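Local atomic coordinates of endo-N-acetyl-beta-D-glucosaminidase (Hypocrea jecorina, PDB entry 4AC1), a protein that probably cleaves the chitobiose core of N-linked glycans as a family 18 glycoside hydrolase and is responsible for deglycosylating the cellulases of the same fungus. Residues F9-D14 and R18-L23; I31-L36 and I69-A74; L36-F41 and T63-T68; G75-G80 and D149-L154. All blocks are in the same frame, centred on the assembly; numbering follows the deposited sequence.

Interaction 1: F9-D14 and R18-L23; sequences FQTTHD and RPISML
Asp14 and Arg18 close a reversal of the chain in the loop between strand 4-9, the first of the family 18 (beta/alpha)8 barrel, and helix 24-27. The Asp14 side chain can be followed outward. Its CB passes 4.2 Å from CG1 of Ile20. With chi1 at 67°, CG sits between the backbone N and the carbonyl carbon, which turns the carboxylate back over the reversal. OD1 accepts from Arg18 N at 2.9 Å, a bond that arrives from above the carboxylate plane, and it also takes the N-H of Ser16. At the far tip OD2 forms a salt bridge with Arg18 NH2 at 2.9 Å, resting over a face of the guanidinium, whose plane is turned 50° from the carboxylate; a water joins OD2 to Pro19 O. An asparagine in this position would probably keep a carbonyl for the backbone N-H groups but leave the Arg18 guanidinium without its opposite charge.

Backbone bonds continue the pairing: Asp14 N reaches Arg18 O at 2.8 Å, and Ile20 N points almost straight at Thr12 O, also 2.8 Å (179° at the hydrogen). Between them His13 offers a ring face to Pro19 CA in a CH-pi contact, while His60 stacks with the same imidazole. Toward the barrel, the Met22 sulfur stands above the Phe9 ring, 5.5 Å from its centroid, a distant Met-aromatic contact with the methyl CE closer in. Ile20 O comes instead to the ring's edge, 3.3 Å from Phe9 CZ.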
loop_
_atom_site.group_PDB
_atom_site.type_symbol
_atom_site.label_atom_id
_atom_site.label_comp_id
_atom_site.label_asym_id
_atom_site.label_seq_id
_atom_site.Cartn_x
_atom_site.Cartn_y
_atom_site.Cartn_z
ATOM N N PHE A 9 6.943 -2.139 3.251
ATOM C CA PHE A 9 8.033 -2.813 3.950
ATOM C C PHE A 9 7.768 -4.318 3.846
ATOM O O PHE A 9 7.059 -4.891 4.688
ATOM C CB PHE A 9 8.035 -2.330 5.411
ATOM C CG PHE A 9 9.214 -2.799 6.234
ATOM C CD1 PHE A 9 10.443 -2.147 6.168
ATOM C CD2 PHE A 9 9.073 -3.865 7.115
ATOM C CE1 PHE A 9 11.525 -2.586 6.948
ATOM C CE2 PHE A 9 10.137 -4.306 7.895
ATOM C CZ PHE A 9 11.365 -3.664 7.812
ATOM N N GLN A 10 8.259 -4.934 2.762
ATOM C CA GLN A 10 8.059 -6.372 2.503
ATOM C C GLN A 10 9.278 -7.199 2.892
ATOM O O GLN A 10 9.157 -8.229 3.562
ATOM C CB GLN A 10 7.690 -6.667 1.048
ATOM C CG GLN A 10 7.201 -8.103 0.893
ATOM C CD GLN A 10 6.984 -8.517 -0.535
ATOM O OE1 GLN A 10 7.936 -8.719 -1.291
ATOM N NE2 GLN A 10 5.735 -8.670 -0.912
ATOM N N THR A 11 10.449 -6.742 2.450
ATOM C CA THR A 11 11.721 -7.375 2.785
ATOM C C THR A 11 12.097 -6.901 4.179
ATOM O O THR A 11 12.389 -5.713 4.389
ATOM C CB THR A 11 12.805 -7.014 1.767
ATOM O OG1 THR A 11 12.376 -7.433 0.472
ATOM C CG2 THR A 11 14.131 -7.716 2.087
ATOM N N THR A 12 12.086 -7.844 5.121
ATOM C CA THR A 12 12.164 -7.547 6.549
ATOM C C THR A 12 13.508 -7.935 7.162
ATOM O O THR A 12 13.834 -7.512 8.271
ATOM C CB THR A 12 11.045 -8.287 7.331
ATOM O OG1 THR A 12 11.177 -9.699 7.104
ATOM C CG2 THR A 12 9.651 -7.822 6.883
ATOM N N HIS A 13 14.260 -8.751 6.424
ATOM C CA HIS A 13 15.548 -9.288 6.865
ATOM C C HIS A 13 16.527 -9.207 5.709
ATOM O O HIS A 13 16.137 -9.324 4.549
ATOM C CB HIS A 13 15.406 -10.754 7.304
ATOM C CG HIS A 13 14.603 -10.936 8.555
ATOM N ND1 HIS A 13 13.259 -10.639 8.623
ATOM C CD2 HIS A 13 14.949 -11.398 9.780
ATOM C CE1 HIS A 13 12.815 -10.896 9.842
ATOM N NE2 HIS A 13 13.823 -11.353 10.565
ATOM N N ASP A 14 17.801 -9.016 6.035
ATOM C CA ASP A 14 18.832 -8.884 5.008
ATOM C C ASP A 14 19.360 -10.249 4.563
ATOM O O ASP A 14 18.883 -11.288 5.038
ATOM C CB ASP A 14 19.960 -7.960 5.488
ATOM C CG ASP A 14 20.762 -8.545 6.642
ATOM O OD1 ASP A 14 20.721 -9.774 6.856
ATOM O OD2 ASP A 14 21.452 -7.766 7.337
ATOM N N ARG A 18 19.370 -11.088 9.093
ATOM C CA ARG A 18 19.266 -10.148 10.210
ATOM C C ARG A 18 18.122 -9.166 9.955
ATOM O O ARG A 18 17.958 -8.710 8.827
ATOM C CB ARG A 18 20.559 -9.355 10.377
ATOM C CG ARG A 18 21.774 -10.162 10.803
ATOM C CD ARG A 18 23.036 -9.318 10.640
ATOM N NE ARG A 18 23.368 -9.107 9.231
ATOM C CZ ARG A 18 24.135 -8.125 8.762
ATOM N NH1 ARG A 18 24.662 -7.220 9.582
ATOM N NH2 ARG A 18 24.368 -8.044 7.457
ATOM N N PRO A 19 17.332 -8.830 10.999
ATOM C CA PRO A 19 16.258 -7.855 10.794
ATOM C C PRO A 19 16.760 -6.551 10.208
ATOM O O PRO A 19 17.820 -6.060 10.587
ATOM C CB PRO A 19 15.704 -7.618 12.207
ATOM C CG PRO A 19 16.005 -8.880 12.943
ATOM C CD PRO A 19 17.312 -9.383 12.363
ATOM N N ILE A 20 15.987 -6.016 9.270
ATOM C CA ILE A 20 16.190 -4.676 8.733
ATOM C C ILE A 20 15.338 -3.732 9.570
ATOM O O ILE A 20 14.125 -3.915 9.669
ATOM C CB ILE A 20 15.790 -4.626 7.243
ATOM C CG1 ILE A 20 16.764 -5.484 6.425
ATOM C CG2 ILE A 20 15.790 -3.180 6.715
ATOM C CD1 ILE A 20 16.270 -5.849 5.056
ATOM N N SER A 21 15.967 -2.753 10.207
ATOM C CA SER A 21 15.232 -1.815 11.026
ATOM C C SER A 21 14.418 -0.865 10.156
ATOM O O SER A 21 14.919 -0.360 9.138
ATOM C CB SER A 21 16.186 -0.999 11.895
ATOM O OG SER A 21 15.447 -0.152 12.751
ATOM N N MET A 22 13.176 -0.612 10.580
ATOM C CA MET A 22 12.348 0.416 9.966
ATOM C C MET A 22 12.574 1.788 10.589
ATOM O O MET A 22 12.104 2.792 10.049
ATOM C CB MET A 22 10.865 0.056 10.021
ATOM C CG MET A 22 10.304 -0.076 11.434
ATOM S SD MET A 22 8.573 -0.597 11.490
ATOM C CE MET A 22 8.676 -2.329 11.003
ATOM N N LEU A 23 13.309 1.839 11.699
ATOM C CA LEU A 23 13.414 3.066 12.490
ATOM C C LEU A 23 14.169 4.244 11.856
ATOM O O LEU A 23 13.877 5.389 12.210
ATOM C CB LEU A 23 13.929 2.792 13.914
ATOM C CG LEU A 23 13.092 1.781 14.712
ATOM C CD1 LEU A 23 13.787 1.470 16.017
ATOM C CD2 LEU A 23 11.671 2.273 14.946
HETATM O O HOH W 1 20.215 -5.524 9.000
#

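Interaction 2: I31-L36 and I69-A74; sequences IALTHL and ITMKQA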
loop_
_atom_site.group_PDB
_atom_site.type_symbol
_atom_site.label_atom_id
_atom_site.label_comp_id
_atom_site.label_asym_id
_atom_site.label_seq_id
_atom_site.Cartn_x
_atom_site.Cartn_y
_atom_site.Cartn_z
ATOM N N ILE A 31 12.448 13.632 7.188
ATOM C CA ILE A 31 11.513 12.636 6.659
ATOM C C ILE A 31 10.141 12.882 7.261
ATOM O O ILE A 31 10.007 13.029 8.487
ATOM C CB ILE A 31 11.972 11.194 6.969
ATOM C CG1 ILE A 31 13.391 10.949 6.432
ATOM C CG2 ILE A 31 10.990 10.181 6.373
ATOM C CD1 ILE A 31 13.943 9.592 6.763
ATOM N N ALA A 32 9.125 12.956 6.405
ATOM C CA ALA A 32 7.755 13.114 6.882
ATOM C C ALA A 32 6.951 11.885 6.491
ATOM O O ALA A 32 6.020 11.963 5.682
ATOM C CB ALA A 32 7.122 14.403 6.332
ATOM N N LEU A 33 7.343 10.737 7.038
ATOM C CA LEU A 33 6.641 9.498 6.754
ATOM C C LEU A 33 5.279 9.519 7.424
ATOM O O LEU A 33 5.203 9.798 8.614
ATOM C CB LEU A 33 7.432 8.312 7.296
ATOM C CG LEU A 33 6.862 6.934 6.964
ATOM C CD1 LEU A 33 7.056 6.631 5.489
ATOM C CD2 LEU A 33 7.526 5.872 7.804
ATOM N N THR A 34 4.204 9.273 6.679
ATOM C CA THR A 34 2.880 9.223 7.297
ATOM C C THR A 34 2.382 7.797 7.530
ATOM O O THR A 34 1.637 7.567 8.470
ATOM C CB THR A 34 1.850 10.031 6.507
ATOM O OG1 THR A 34 1.756 9.502 5.184
ATOM C CG2 THR A 34 2.255 11.497 6.433
ATOM N N HIS A 35 2.790 6.850 6.679
ATOM C CA HIS A 35 2.288 5.481 6.745
ATOM C C HIS A 35 3.381 4.484 6.436
ATOM O O HIS A 35 4.123 4.675 5.466
ATOM C CB HIS A 35 1.149 5.289 5.729
ATOM C CG HIS A 35 -0.012 6.190 5.972
ATOM N ND1 HIS A 35 -0.032 7.502 5.548
ATOM C CD2 HIS A 35 -1.158 5.992 6.662
ATOM C CE1 HIS A 35 -1.155 8.069 5.952
ATOM N NE2 HIS A 35 -1.849 7.174 6.636
ATOM N N LEU A 36 3.438 3.400 7.207
ATOM C CA LEU A 36 4.346 2.292 6.958
ATOM C C LEU A 36 3.451 1.071 6.761
ATOM O O LEU A 36 2.649 0.752 7.663
ATOM C CB LEU A 36 5.302 2.095 8.145
ATOM C CG LEU A 36 6.476 1.100 8.049
ATOM C CD1 LEU A 36 6.042 -0.365 8.075
ATOM C CD2 LEU A 36 7.412 1.379 6.857
ATOM N N ILE A 69 5.705 -0.194 17.413
ATOM C CA ILE A 69 5.238 0.628 18.532
ATOM C C ILE A 69 5.921 1.996 18.501
ATOM O O ILE A 69 5.277 3.036 18.620
ATOM C CB ILE A 69 5.471 -0.064 19.904
ATOM C CG1 ILE A 69 4.729 -1.400 19.958
ATOM C CG2 ILE A 69 5.024 0.841 21.064
ATOM C CD1 ILE A 69 5.185 -2.324 21.070
ATOM N N THR A 70 7.233 1.974 18.287
ATOM C CA THR A 70 8.031 3.188 18.215
ATOM C C THR A 70 7.653 4.042 17.006
ATOM O O THR A 70 7.608 5.281 17.091
ATOM C CB THR A 70 9.517 2.823 18.177
ATOM O OG1 THR A 70 9.788 1.947 19.279
ATOM C CG2 THR A 70 10.399 4.057 18.273
ATOM N N MET A 71 7.366 3.382 15.887
ATOM C CA MET A 71 6.907 4.091 14.699
ATOM C C MET A 71 5.605 4.837 14.988
ATOM O O MET A 71 5.448 6.005 14.647
ATOM C CB MET A 71 6.707 3.114 13.552
ATOM C CG MET A 71 7.998 2.449 13.089
ATOM S SD MET A 71 9.202 3.573 12.341
ATOM C CE MET A 71 8.575 3.664 10.664
ATOM N N LYS A 72 4.672 4.144 15.638
ATOM C CA LYS A 72 3.410 4.770 16.019
ATOM C C LYS A 72 3.601 5.926 17.006
ATOM O O LYS A 72 2.962 6.967 16.860
ATOM C CB LYS A 72 2.421 3.734 16.555
ATOM C CG LYS A 72 1.922 2.799 15.458
ATOM C CD LYS A 72 0.823 1.841 15.917
ATOM C CE LYS A 72 1.409 0.625 16.605
ATOM N NZ LYS A 72 0.370 -0.439 16.856
ATOM N N GLN A 73 4.510 5.776 17.970
ATOM C CA GLN A 73 4.835 6.884 18.873
ATOM C C GLN A 73 5.294 8.144 18.133
ATOM O O GLN A 73 4.977 9.267 18.537
ATOM C CB GLN A 73 5.891 6.457 19.894
ATOM C CG GLN A 73 6.062 7.465 21.030
ATOM C CD GLN A 73 6.989 6.991 22.144
ATOM O OE1 GLN A 73 7.282 5.801 22.271
ATOM N NE2 GLN A 73 7.452 7.935 22.964
ATOM N N ALA A 74 6.046 7.963 17.049
ATOM C CA ALA A 74 6.527 9.090 16.259
ATOM C C ALA A 74 5.438 9.697 15.370
ATOM O O ALA A 74 5.669 10.719 14.724
ATOM C CB ALA A 74 7.721 8.677 15.425
#
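Leu33 and Leu36 meet Met71 where the second strand of the (beta/alpha)8 barrel is backed by the helix that follows it, the strand-helix half of a beta-alpha-beta unit running through 35-42, 62-73 and 77-83. Across the two segments the contact is wholly apolar and small, 86 Å² in all, and everything converges on one methyl group. Met71 leaves the helix with a chain bent at both chi2 (-66°) and chi3 (-83°), a folded shape that brings CE round to the two leucines. CE touches Leu33 CD2 at 3.8 Å, the two side chains meeting at a slant, and lies 4.2 Å from the branch carbon CG of Leu36. Both leucines also touch Leu25, and Met71 packs further against Met22, Leu23, Ile26 and Val78, so Met71 belongs to a larger buried cluster between the sheet and its outer helices.

Hydrogen bonds serve each segment separately. Within the helix, Gln73 N donates to Ile69 O and Ala74 N to Thr70 O. Strand 35-42 lies between two parallel partners: Thr34 and His35 bond through their backbones to Leu5, and Thr34 and Leu36 to Lys77.

Aromatic packing appears on the other face of the strand, where alternation carries His35 into the barrel and its ring meets Trp185 edge-to-face. A side-chain hydrogen bond at the ring nitrogen restrains that imidazole, with His35 ND1 2.7 Å from OG1 of Thr34, the hydroxyl oxygen that is also bonded to Leu5 N.

Interaction 3: L36-F41 and T63-T68; sequences LIVCSF and TLWNET. With NAG (2-acetamido-2-deoxy-beta-D-glucopyranose), chain C.
Val38 sets CG1 anti to its backbone N (chi1 175°), and Leu64 does the same with its CG (chi1 -169°); these torsions extend Val38 CG1 and the Leu64 methyls across the gap between strand and helix, where the two side chains meet tip to tip. They join the second barrel strand, 35-42, to helix 62-73 of the (beta/alpha)8 fold, and the near-antiparallel course expected of this pair is plain: the short segments run at 159° with their axes 11.5 Å apart. Val38 CG1 lies 4.1 Å from Leu64 CD2 and touches Trp65 CH2 as well, filling the corner between the two helix residues. Leu64 CD2 in turn sits over the centre of the indole, 3.7 Å above its plane, so this methyl touches both Val38 and the tryptophan, which also touch each other.

Trp65 reaches the strand with its six-membered ring. Its CH2 meets Phe41 CZ at 3.9 Å, edge against edge, each atom near the plane of the other ring. The indole has further fixings: NE1 is hydrogen-bonded to Pro56 O, Phe117 meets its ring and Leu51 touches it. A turn further along the helix, Thr68 OG1 donates to Trp65 O at 2.8 Å, settling its hydroxyl within the helix.

The outward side of the helix carries the N-linked glycan. Asn66 ND2 is joined covalently to C1 of the N-acetylglucosamine, whose acetamido oxygen O7 comes back to lie 3.3 Å from Trp65 CB.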
loop_
_atom_site.group_PDB
_atom_site.type_symbol
_atom_site.label_atom_id
_atom_site.label_comp_id
_atom_site.label_asym_id
_atom_site.label_seq_id
_atom_site.Cartn_x
_atom_site.Cartn_y
_atom_site.Cartn_z
ATOM N N LEU A 36 3.438 3.400 7.207
ATOM C CA LEU A 36 4.346 2.292 6.958
ATOM C C LEU A 36 3.451 1.071 6.761
ATOM O O LEU A 36 2.649 0.752 7.663
ATOM C CB LEU A 36 5.302 2.095 8.145
ATOM C CG LEU A 36 6.476 1.100 8.049
ATOM C CD1 LEU A 36 6.042 -0.365 8.075
ATOM C CD2 LEU A 36 7.412 1.379 6.857
ATOM N N ILE A 37 3.566 0.406 5.608
ATOM C CA ILE A 37 2.717 -0.739 5.282
ATOM C C ILE A 37 3.537 -2.034 5.357
ATOM O O ILE A 37 4.387 -2.302 4.498
ATOM C CB ILE A 37 2.010 -0.583 3.899
ATOM C CG1 ILE A 37 1.221 0.737 3.848
ATOM C CG2 ILE A 37 1.078 -1.779 3.651
ATOM C CD1 ILE A 37 0.455 0.981 2.555
ATOM N N VAL A 38 3.291 -2.805 6.419
ATOM C CA VAL A 38 3.934 -4.106 6.634
ATOM C C VAL A 38 3.256 -5.114 5.708
ATOM O O VAL A 38 2.028 -5.218 5.686
ATOM C CB VAL A 38 3.814 -4.551 8.107
ATOM C CG1 VAL A 38 4.383 -5.966 8.317
ATOM C CG2 VAL A 38 4.537 -3.545 9.004
ATOM N N CYS A 39 4.056 -5.858 4.954
ATOM C CA CYS A 39 3.523 -6.719 3.903
ATOM C C CYS A 39 4.513 -7.844 3.571
ATOM O O CYS A 39 5.653 -7.788 4.017
ATOM C CB CYS A 39 3.208 -5.885 2.650
ATOM S SG CYS A 39 4.619 -5.018 1.902
ATOM N N SER A 40 4.109 -8.863 2.807
ATOM C CA SER A 40 2.739 -9.095 2.361
ATOM C C SER A 40 2.098 -10.202 3.178
ATOM O O SER A 40 2.632 -11.310 3.288
ATOM C CB SER A 40 2.704 -9.487 0.886
ATOM O OG SER A 40 3.222 -8.448 0.072
ATOM N N PHE A 41 0.938 -9.909 3.753
ATOM C CA PHE A 41 0.119 -10.938 4.387
ATOM C C PHE A 41 -0.496 -11.831 3.307
ATOM O O PHE A 41 -0.826 -11.369 2.207
ATOM C CB PHE A 41 -0.959 -10.316 5.283
ATOM C CG PHE A 41 -0.420 -9.714 6.561
ATOM C CD1 PHE A 41 -0.298 -10.486 7.712
ATOM C CD2 PHE A 41 -0.033 -8.377 6.612
ATOM C CE1 PHE A 41 0.188 -9.936 8.902
ATOM C CE2 PHE A 41 0.460 -7.820 7.798
ATOM C CZ PHE A 41 0.570 -8.602 8.943
ATOM N N THR A 63 11.418 -8.409 16.156
ATOM C CA THR A 63 12.036 -7.092 15.992
ATOM C C THR A 63 11.044 -6.173 15.281
ATOM O O THR A 63 10.796 -5.064 15.711
ATOM C CB THR A 63 13.378 -7.162 15.204
ATOM O OG1 THR A 63 14.277 -8.100 15.827
ATOM C CG2 THR A 63 14.043 -5.786 15.129
ATOM N N LEU A 64 10.465 -6.675 14.187
ATOM C CA LEU A 64 9.502 -5.901 13.404
ATOM C C LEU A 64 8.367 -5.345 14.277
ATOM O O LEU A 64 8.130 -4.138 14.303
ATOM C CB LEU A 64 8.963 -6.765 12.260
ATOM C CG LEU A 64 8.134 -6.096 11.162
ATOM C CD1 LEU A 64 8.128 -6.961 9.911
ATOM C CD2 LEU A 64 6.720 -5.827 11.638
ATOM N N TRP A 65 7.673 -6.220 15.011
ATOM C CA TRP A 65 6.492 -5.771 15.758
ATOM C C TRP A 65 6.870 -4.862 16.916
ATOM O O TRP A 65 6.155 -3.920 17.214
ATOM C CB TRP A 65 5.590 -6.930 16.201
ATOM C CG TRP A 65 4.972 -7.665 15.033
ATOM C CD1 TRP A 65 5.141 -8.993 14.708
ATOM C CD2 TRP A 65 4.129 -7.110 14.001
ATOM N NE1 TRP A 65 4.438 -9.295 13.563
ATOM C CE2 TRP A 65 3.815 -8.161 13.108
ATOM C CE3 TRP A 65 3.598 -5.834 13.757
ATOM C CZ2 TRP A 65 3.003 -7.970 11.985
ATOM C CZ3 TRP A 65 2.792 -5.651 12.627
ATOM C CH2 TRP A 65 2.505 -6.713 11.765
ATOM N N ASN A 66 8.009 -5.139 17.556
ATOM C CA ASN A 66 8.513 -4.230 18.579
ATOM C C ASN A 66 8.793 -2.825 18.037
ATOM O O ASN A 66 8.451 -1.824 18.672
ATOM C CB ASN A 66 9.741 -4.807 19.264
ATOM C CG ASN A 66 9.368 -5.704 20.408
ATOM O OD1 ASN A 66 9.031 -5.225 21.480
ATOM N ND2 ASN A 66 9.400 -7.001 20.180
ATOM N N GLU A 67 9.376 -2.756 16.844
ATOM C CA GLU A 67 9.642 -1.458 16.217
ATOM C C GLU A 67 8.362 -0.702 15.839
ATOM O O GLU A 67 8.320 0.529 15.881
ATOM C CB GLU A 67 10.567 -1.599 14.998
ATOM C CG GLU A 67 11.992 -1.999 15.380
ATOM C CD GLU A 67 12.982 -1.867 14.245
ATOM O OE1 GLU A 67 12.580 -1.984 13.070
ATOM O OE2 GLU A 67 14.180 -1.640 14.548
ATOM N N THR A 68 7.305 -1.428 15.472
ATOM C CA THR A 68 6.077 -0.725 15.055
ATOM C C THR A 68 5.496 0.177 16.147
ATOM O O THR A 68 4.885 1.200 15.842
ATOM C CB THR A 68 4.958 -1.657 14.504
ATOM O OG1 THR A 68 4.477 -2.513 15.544
ATOM C CG2 THR A 68 5.439 -2.486 13.300
HETATM C C1 NAG C . 9.074 -7.946 21.219
HETATM C C2 NAG C . 7.708 -8.623 21.079
HETATM C C3 NAG C . 7.486 -9.608 22.224
HETATM C C4 NAG C . 8.636 -10.609 22.240
HETATM C C5 NAG C . 9.968 -9.860 22.312
HETATM C C6 NAG C . 11.148 -10.812 22.190
HETATM C C7 NAG C . 5.775 -7.652 19.987
HETATM C C8 NAG C . 4.733 -6.580 20.010
HETATM N N2 NAG C . 6.647 -7.640 20.999
HETATM O O3 NAG C . 6.249 -10.261 22.049
HETATM O O4 NAG C . 8.531 -11.484 23.347
HETATM O O5 NAG C . 10.083 -8.924 21.245
HETATM O O6 NAG C . 12.301 -10.151 22.665
HETATM O O7 NAG C . 5.807 -8.476 19.074
#

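Interaction 4: G75-G80 and D149-L154; sequences GVKVMG and DFLITL. With ZN (zinc ion), chain M.
Where Met79 meets Leu151 and Thr153, the flat groups are supplied by neighbouring strands: the His35 ring touches both Met79 and Leu151, and the Trp185 indole touches Met79 and Thr153. Within the segments, the Phe150 ring stacks with Phe146, while the Asp149 carboxylate chelates a zinc ion at the surface through both OD1 and OD2, each 2.3 Å away; a water and one further atom complete the four donors.

The contact itself is carried by the thioether. Met79 SD lies 4.1 Å from Leu151 CD1, the two chains crossing at about a right angle. Bent at chi3 (63°), the methionine then brings CE to 3.6 Å from Thr153 OG1, a hydroxyl whose hydrogen bond goes to Asp123 OD1. At the outer end Leu151 CD1 also rests on Lys77 CB.

Strands 77-80 and 151-154 diverge by 53° and exchange no hydrogen bonds, because strand 121-125 runs between them. Side chains meeting inside the curved sheet across an intervening strand are what the interior of a (beta/alpha)8 barrel provides, here beside the strand that carries the start of the family 18 DxDxE active-site motif, with Asp123 as its first aspartate.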
loop_
_atom_site.group_PDB
_atom_site.type_symbol
_atom_site.label_atom_id
_atom_site.label_comp_id
_atom_site.label_asym_id
_atom_site.label_seq_id
_atom_site.Cartn_x
_atom_site.Cartn_y
_atom_site.Cartn_z
ATOM N N GLY A 75 4.256 9.085 15.344
ATOM C CA GLY A 75 3.140 9.616 14.566
ATOM C C GLY A 75 2.847 8.920 13.246
ATOM O O GLY A 75 1.943 9.345 12.518
ATOM N N VAL A 76 3.602 7.867 12.938
ATOM C CA VAL A 76 3.387 7.078 11.727
ATOM C C VAL A 76 2.203 6.154 11.944
ATOM O O VAL A 76 2.055 5.579 13.022
ATOM C CB VAL A 76 4.648 6.249 11.376
ATOM C CG1 VAL A 76 4.426 5.406 10.114
ATOM C CG2 VAL A 76 5.844 7.165 11.190
ATOM N N LYS A 77 1.350 6.012 10.935
ATOM C CA LYS A 77 0.288 5.011 10.993
ATOM C C LYS A 77 0.834 3.707 10.431
ATOM O O LYS A 77 1.362 3.672 9.299
ATOM C CB LYS A 77 -0.932 5.475 10.188
ATOM C CG LYS A 77 -1.535 6.807 10.613
ATOM C CD LYS A 77 -1.954 6.836 12.068
ATOM C CE LYS A 77 -2.479 8.211 12.443
ATOM N NZ LYS A 77 -3.572 8.112 13.446
ATOM N N VAL A 78 0.734 2.639 11.212
ATOM C CA VAL A 78 1.246 1.349 10.778
ATOM C C VAL A 78 0.081 0.502 10.282
ATOM O O VAL A 78 -0.854 0.215 11.028
ATOM C CB VAL A 78 2.065 0.641 11.895
ATOM C CG1 VAL A 78 2.463 -0.772 11.464
ATOM C CG2 VAL A 78 3.312 1.452 12.217
ATOM N N MET A 79 0.166 0.099 9.017
ATOM C CA MET A 79 -0.858 -0.689 8.348
ATOM C C MET A 79 -0.278 -2.026 7.918
ATOM O O MET A 79 0.947 -2.221 7.933
ATOM C CB MET A 79 -1.308 0.016 7.069
ATOM C CG MET A 79 -1.940 1.367 7.290
ATOM S SD MET A 79 -2.248 2.292 5.777
ATOM C CE MET A 79 -3.449 1.224 4.941
ATOM N N GLY A 80 -1.156 -2.938 7.518
ATOM C CA GLY A 80 -0.744 -4.135 6.803
ATOM C C GLY A 80 -1.201 -4.044 5.358
ATOM O O GLY A 80 -2.053 -3.199 5.022
ATOM N N ASP A 149 -12.592 5.024 11.335
ATOM C CA ASP A 149 -11.243 5.600 11.376
ATOM C C ASP A 149 -10.147 4.574 11.078
ATOM O O ASP A 149 -8.989 4.960 10.935
ATOM C CB ASP A 149 -10.983 6.328 12.704
ATOM C CG ASP A 149 -11.802 7.601 12.848
ATOM O OD1 ASP A 149 -11.347 8.668 12.395
ATOM O OD2 ASP A 149 -12.896 7.536 13.439
ATOM N N PHE A 150 -10.500 3.292 10.981
ATOM C CA PHE A 150 -9.591 2.260 10.451
ATOM C C PHE A 150 -9.280 2.580 8.989
ATOM O O PHE A 150 -10.169 2.980 8.246
ATOM C CB PHE A 150 -10.252 0.896 10.555
ATOM C CG PHE A 150 -9.336 -0.256 10.243
ATOM C CD1 PHE A 150 -8.333 -0.626 11.138
ATOM C CD2 PHE A 150 -9.497 -0.998 9.077
ATOM C CE1 PHE A 150 -7.487 -1.696 10.864
ATOM C CE2 PHE A 150 -8.647 -2.079 8.795
ATOM C CZ PHE A 150 -7.641 -2.419 9.686
ATOM N N LEU A 151 -8.020 2.454 8.587
ATOM C CA LEU A 151 -7.641 2.803 7.216
ATOM C C LEU A 151 -7.854 1.629 6.283
ATOM O O LEU A 151 -7.394 0.533 6.555
ATOM C CB LEU A 151 -6.193 3.302 7.142
ATOM C CG LEU A 151 -5.952 4.595 7.928
ATOM C CD1 LEU A 151 -4.477 4.940 7.911
ATOM C CD2 LEU A 151 -6.799 5.768 7.403
ATOM N N ILE A 152 -8.594 1.848 5.204
ATOM C CA ILE A 152 -8.799 0.819 4.190
ATOM C C ILE A 152 -8.355 1.388 2.857
ATOM O O ILE A 152 -8.875 2.405 2.405
ATOM C CB ILE A 152 -10.267 0.340 4.113
ATOM C CG1 ILE A 152 -10.719 -0.229 5.471
ATOM C CG2 ILE A 152 -10.439 -0.727 3.023
ATOM C CD1 ILE A 152 -12.180 -0.667 5.546
ATOM N N THR A 153 -7.383 0.724 2.233
ATOM C CA THR A 153 -6.877 1.177 0.949
ATOM C C THR A 153 -6.822 0.016 -0.039
ATOM O O THR A 153 -6.952 -1.148 0.346
ATOM C CB THR A 153 -5.488 1.850 1.100
ATOM O OG1 THR A 153 -4.540 0.893 1.576
ATOM C CG2 THR A 153 -5.544 2.980 2.095
ATOM N N LEU A 154 -6.673 0.343 -1.320
ATOM C CA LEU A 154 -6.397 -0.659 -2.343
ATOM C C LEU A 154 -5.206 -0.188 -3.149
ATOM O O LEU A 154 -4.818 0.975 -3.052
ATOM C CB LEU A 154 -7.615 -0.914 -3.230
ATOM C CG LEU A 154 -8.808 -1.545 -2.513
ATOM C CD1 LEU A 154 -9.787 -0.475 -1.989
ATOM C CD2 LEU A 154 -9.486 -2.571 -3.398
HETATM ZN ZN ZN M . -13.325 9.730 12.981
HETATM O O HOH W 2 -12.133 11.558 12.761
#

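Overall arrangement
The contacts draw on barrel strands one, two, three and five. Interaction 1 comes first along the chain; interaction 3 falls within the span bracketed by interaction 2, and interaction 4 opens after both. Interactions 2 and 3 share Leu36 and lie 11 Å apart, centre to centre, along strand 35-42 and helix 62-73. The centres of interactions 1 and 3 are about 9 Å apart, the loop tied to that helix by Ser21 and Glu67, and Met22 packs on Met71 of interaction 2. Strand 77-83 follows the helix and pairs with strand 35-42, linking interactions 2 and 3 to interaction 4. Interactions 1 and 4, about 19 Å apart between centres, do not touch. Together they connect the outer helix layer, the sheet and the barrel core.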